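Local coordinates for borrelidin polyketide synthase, type I (Streptomyces parvulus, PDB 6OBT), which probably catalyses the dehydration of beta-hydroxyacyl intermediates as a dehydratase domain during assembly of the polyketide borrelidin, at residues 38-46 and 222-230. Numbering follows the deposited sequence.
Sequences TEAGHAFVP and DAYGLHPGL
Tyr224 turns the edge of its ring toward the face of Phe44 in an edge-to-face pair, centroids 5.3 Å apart and planes at 84°. Its CE1 lies over the rim of the Phe44 face, and its hydroxyl OH comes within 3.3 Å of Phe44 CE1. Ala43 CB lies over one face of the Tyr224 ring, 3.4 Å from CZ, while the His42 ring completes the aromatic cluster obliquely, His42 CE1 3.8 Å from Tyr224 CD1. With CG anti to the backbone N (chi1 -162°), the His42 imidazole folds back so that ND1 accepts from Phe44 N at 3.0 Å, the donor tilted 19° from the ring plane. The carbonyl O of Ala223 sits over the centre of one imidazole face and accepts from Ala43 N (2.9 Å) on a lone pair. Pro228 CG adds an apolar contact at Phe44 CE2. Glu88 ties the loops together, its OE1 hydrogen-bonded to His42 NE2 and Gly225 N, its OE2 to Leu226 N. Loop 40-46, following strand 38-39, and loop 222-227, leading into helix 228-236, thus meet against helix 83-97; the two helices are consistent with the central helices of a dehydratase double-hotdog fold, whose halves this contact joins.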
loop_
_atom_site.group_PDB
_atom_site.type_symbol
_atom_site.label_atom_id
_atom_site.label_comp_id
_atom_site.label_asym_id
_atom_site.label_seq_id
_atom_site.Cartn_x
_atom_site.Cartn_y
_atom_site.Cartn_z
ATOM N N THR A 38 5.502 3.103 -5.529
ATOM C CA THR A 38 5.696 3.934 -6.714
ATOM C C THR A 38 5.353 5.372 -6.372
ATOM O O THR A 38 4.310 5.634 -5.771
ATOM C CB THR A 38 4.823 3.449 -7.877
ATOM O OG1 THR A 38 5.101 2.066 -8.134
ATOM C CG2 THR A 38 5.113 4.249 -9.135
ATOM N N GLU A 39 6.238 6.298 -6.734
ATOM C CA GLU A 39 5.903 7.712 -6.641
ATOM C C GLU A 39 4.770 8.023 -7.613
ATOM O O GLU A 39 4.882 7.757 -8.813
ATOM C CB GLU A 39 7.130 8.566 -6.946
ATOM C CG GLU A 39 8.267 8.407 -5.961
ATOM C CD GLU A 39 8.178 9.380 -4.798
ATOM O OE1 GLU A 39 7.250 10.219 -4.794
ATOM O OE2 GLU A 39 9.038 9.306 -3.891
ATOM N N ALA A 40 3.680 8.590 -7.098
ATOM C CA ALA A 40 2.445 8.738 -7.861
ATOM C C ALA A 40 2.204 10.149 -8.394
ATOM O O ALA A 40 1.287 10.333 -9.203
ATOM C CB ALA A 40 1.248 8.290 -7.009
ATOM N N GLY A 41 2.982 11.144 -7.965
ATOM C CA GLY A 41 2.936 12.461 -8.585
ATOM C C GLY A 41 1.701 13.304 -8.325
ATOM O O GLY A 41 1.434 14.240 -9.085
ATOM N N HIS A 42 0.929 12.998 -7.285
ATOM C CA HIS A 42 -0.220 13.800 -6.888
ATOM C C HIS A 42 -0.022 14.304 -5.470
ATOM O O HIS A 42 0.502 13.583 -4.616
ATOM C CB HIS A 42 -1.525 13.012 -6.952
ATOM C CG HIS A 42 -2.744 13.885 -6.964
ATOM N ND1 HIS A 42 -3.320 14.383 -5.813
ATOM C CD2 HIS A 42 -3.469 14.384 -7.995
ATOM C CE1 HIS A 42 -4.364 15.126 -6.132
ATOM N NE2 HIS A 42 -4.474 15.148 -7.451
ATOM N N ALA A 43 -0.468 15.537 -5.222
ATOM C CA ALA A 43 -0.290 16.150 -3.908
ATOM C C ALA A 43 -1.036 15.385 -2.818
ATOM O O ALA A 43 -0.499 15.176 -1.721
ATOM C CB ALA A 43 -0.749 17.610 -3.943
ATOM N N PHE A 44 -2.264 14.938 -3.101
ATOM C CA PHE A 44 -3.061 14.250 -2.090
ATOM C C PHE A 44 -2.713 12.772 -1.963
ATOM O O PHE A 44 -2.882 12.203 -0.881
ATOM C CB PHE A 44 -4.549 14.355 -2.397
ATOM C CG PHE A 44 -5.122 15.732 -2.196
ATOM C CD1 PHE A 44 -4.431 16.695 -1.484
ATOM C CD2 PHE A 44 -6.355 16.053 -2.728
ATOM C CE1 PHE A 44 -4.969 17.970 -1.311
ATOM C CE2 PHE A 44 -6.896 17.316 -2.562
ATOM C CZ PHE A 44 -6.202 18.273 -1.847
ATOM N N VAL A 45 -2.291 12.119 -3.043
ATOM C CA VAL A 45 -1.917 10.705 -2.944
ATOM C C VAL A 45 -0.516 10.537 -3.516
ATOM O O VAL A 45 -0.352 10.173 -4.688
ATOM C CB VAL A 45 -2.949 9.791 -3.624
ATOM C CG1 VAL A 45 -4.164 9.655 -2.729
ATOM C CG2 VAL A 45 -3.363 10.317 -4.991
ATOM N N PRO A 46 0.522 10.814 -2.724
ATOM C CA PRO A 46 1.893 10.816 -3.261
ATOM C C PRO A 46 2.454 9.436 -3.574
ATOM O O PRO A 46 3.510 9.360 -4.218
ATOM C CB PRO A 46 2.709 11.481 -2.142
ATOM C CG PRO A 46 1.697 12.148 -1.255
ATOM C CD PRO A 46 0.461 11.326 -1.346
ATOM N N ASP A 222 1.206 22.448 -9.368
ATOM C CA ASP A 222 2.091 21.461 -9.980
ATOM C C ASP A 222 1.625 20.033 -9.713
ATOM O O ASP A 222 1.695 19.178 -10.604
ATOM C CB ASP A 222 3.521 21.663 -9.480
ATOM C CG ASP A 222 4.277 22.691 -10.291
ATOM O OD1 ASP A 222 3.890 22.934 -11.453
ATOM O OD2 ASP A 222 5.257 23.260 -9.770
ATOM N N ALA A 223 1.139 19.748 -8.503
ATOM C CA ALA A 223 0.855 18.364 -8.135
ATOM C C ALA A 223 -0.626 18.016 -8.250
ATOM O O ALA A 223 -1.104 17.104 -7.564
ATOM C CB ALA A 223 1.367 18.073 -6.725
ATOM N N TYR A 224 -1.356 18.712 -9.112
ATOM C CA TYR A 224 -2.769 18.454 -9.336
ATOM C C TYR A 224 -3.027 18.319 -10.829
ATOM O O TYR A 224 -2.267 18.819 -11.658
ATOM C CB TYR A 224 -3.631 19.575 -8.748
ATOM C CG TYR A 224 -3.467 19.710 -7.257
ATOM C CD1 TYR A 224 -4.245 18.955 -6.395
ATOM C CD2 TYR A 224 -2.552 20.603 -6.710
ATOM C CE1 TYR A 224 -4.111 19.058 -5.030
ATOM C CE2 TYR A 224 -2.412 20.725 -5.326
ATOM C CZ TYR A 224 -3.197 19.945 -4.495
ATOM O OH TYR A 224 -3.075 20.037 -3.118
ATOM N N GLY A 225 -4.099 17.610 -11.168
ATOM C CA GLY A 225 -4.560 17.591 -12.536
ATOM C C GLY A 225 -5.280 18.912 -12.765
ATOM O O GLY A 225 -4.830 19.751 -13.558
ATOM N N LEU A 226 -6.380 19.108 -12.039
ATOM C CA LEU A 226 -7.086 20.387 -11.952
ATOM C C LEU A 226 -7.229 20.752 -10.487
ATOM O O LEU A 226 -7.900 20.033 -9.732
ATOM C CB LEU A 226 -8.461 20.318 -12.626
ATOM C CG LEU A 226 -9.273 21.623 -12.622
ATOM C CD1 LEU A 226 -8.518 22.697 -13.395
ATOM C CD2 LEU A 226 -10.646 21.407 -13.220
ATOM N N HIS A 227 -6.593 21.855 -10.077
ATOM C CA HIS A 227 -6.587 22.238 -8.665
ATOM C C HIS A 227 -8.004 22.218 -8.091
ATOM O O HIS A 227 -8.924 22.795 -8.699
ATOM C CB HIS A 227 -5.996 23.639 -8.487
ATOM C CG HIS A 227 -5.662 23.985 -7.070
ATOM N ND1 HIS A 227 -6.614 24.393 -6.157
ATOM C CD2 HIS A 227 -4.478 23.989 -6.410
ATOM C CE1 HIS A 227 -6.030 24.622 -4.991
ATOM N NE2 HIS A 227 -4.733 24.386 -5.117
ATOM N N PRO A 228 -8.214 21.605 -6.918
ATOM C CA PRO A 228 -9.578 21.515 -6.356
ATOM C C PRO A 228 -10.321 22.834 -6.237
ATOM O O PRO A 228 -11.552 22.853 -6.377
ATOM C CB PRO A 228 -9.329 20.877 -4.981
ATOM C CG PRO A 228 -8.149 19.978 -5.228
ATOM C CD PRO A 228 -7.263 20.730 -6.200
ATOM N N GLY A 229 -9.627 23.934 -5.943
ATOM C CA GLY A 229 -10.339 25.192 -5.767
ATOM C C GLY A 229 -10.910 25.705 -7.069
ATOM O O GLY A 229 -11.976 26.335 -7.090
ATOM N N LEU A 230 -10.211 25.442 -8.166
ATOM C CA LEU A 230 -10.690 25.847 -9.481
ATOM C C LEU A 230 -11.728 24.860 -9.999
ATOM O O LEU A 230 -12.771 25.263 -10.524
ATOM C CB LEU A 230 -9.506 25.958 -10.433
ATOM C CG LEU A 230 -9.794 26.370 -11.867
ATOM C CD1 LEU A 230 -10.466 27.723 -11.850
ATOM C CD2 LEU A 230 -8.519 26.430 -12.648
#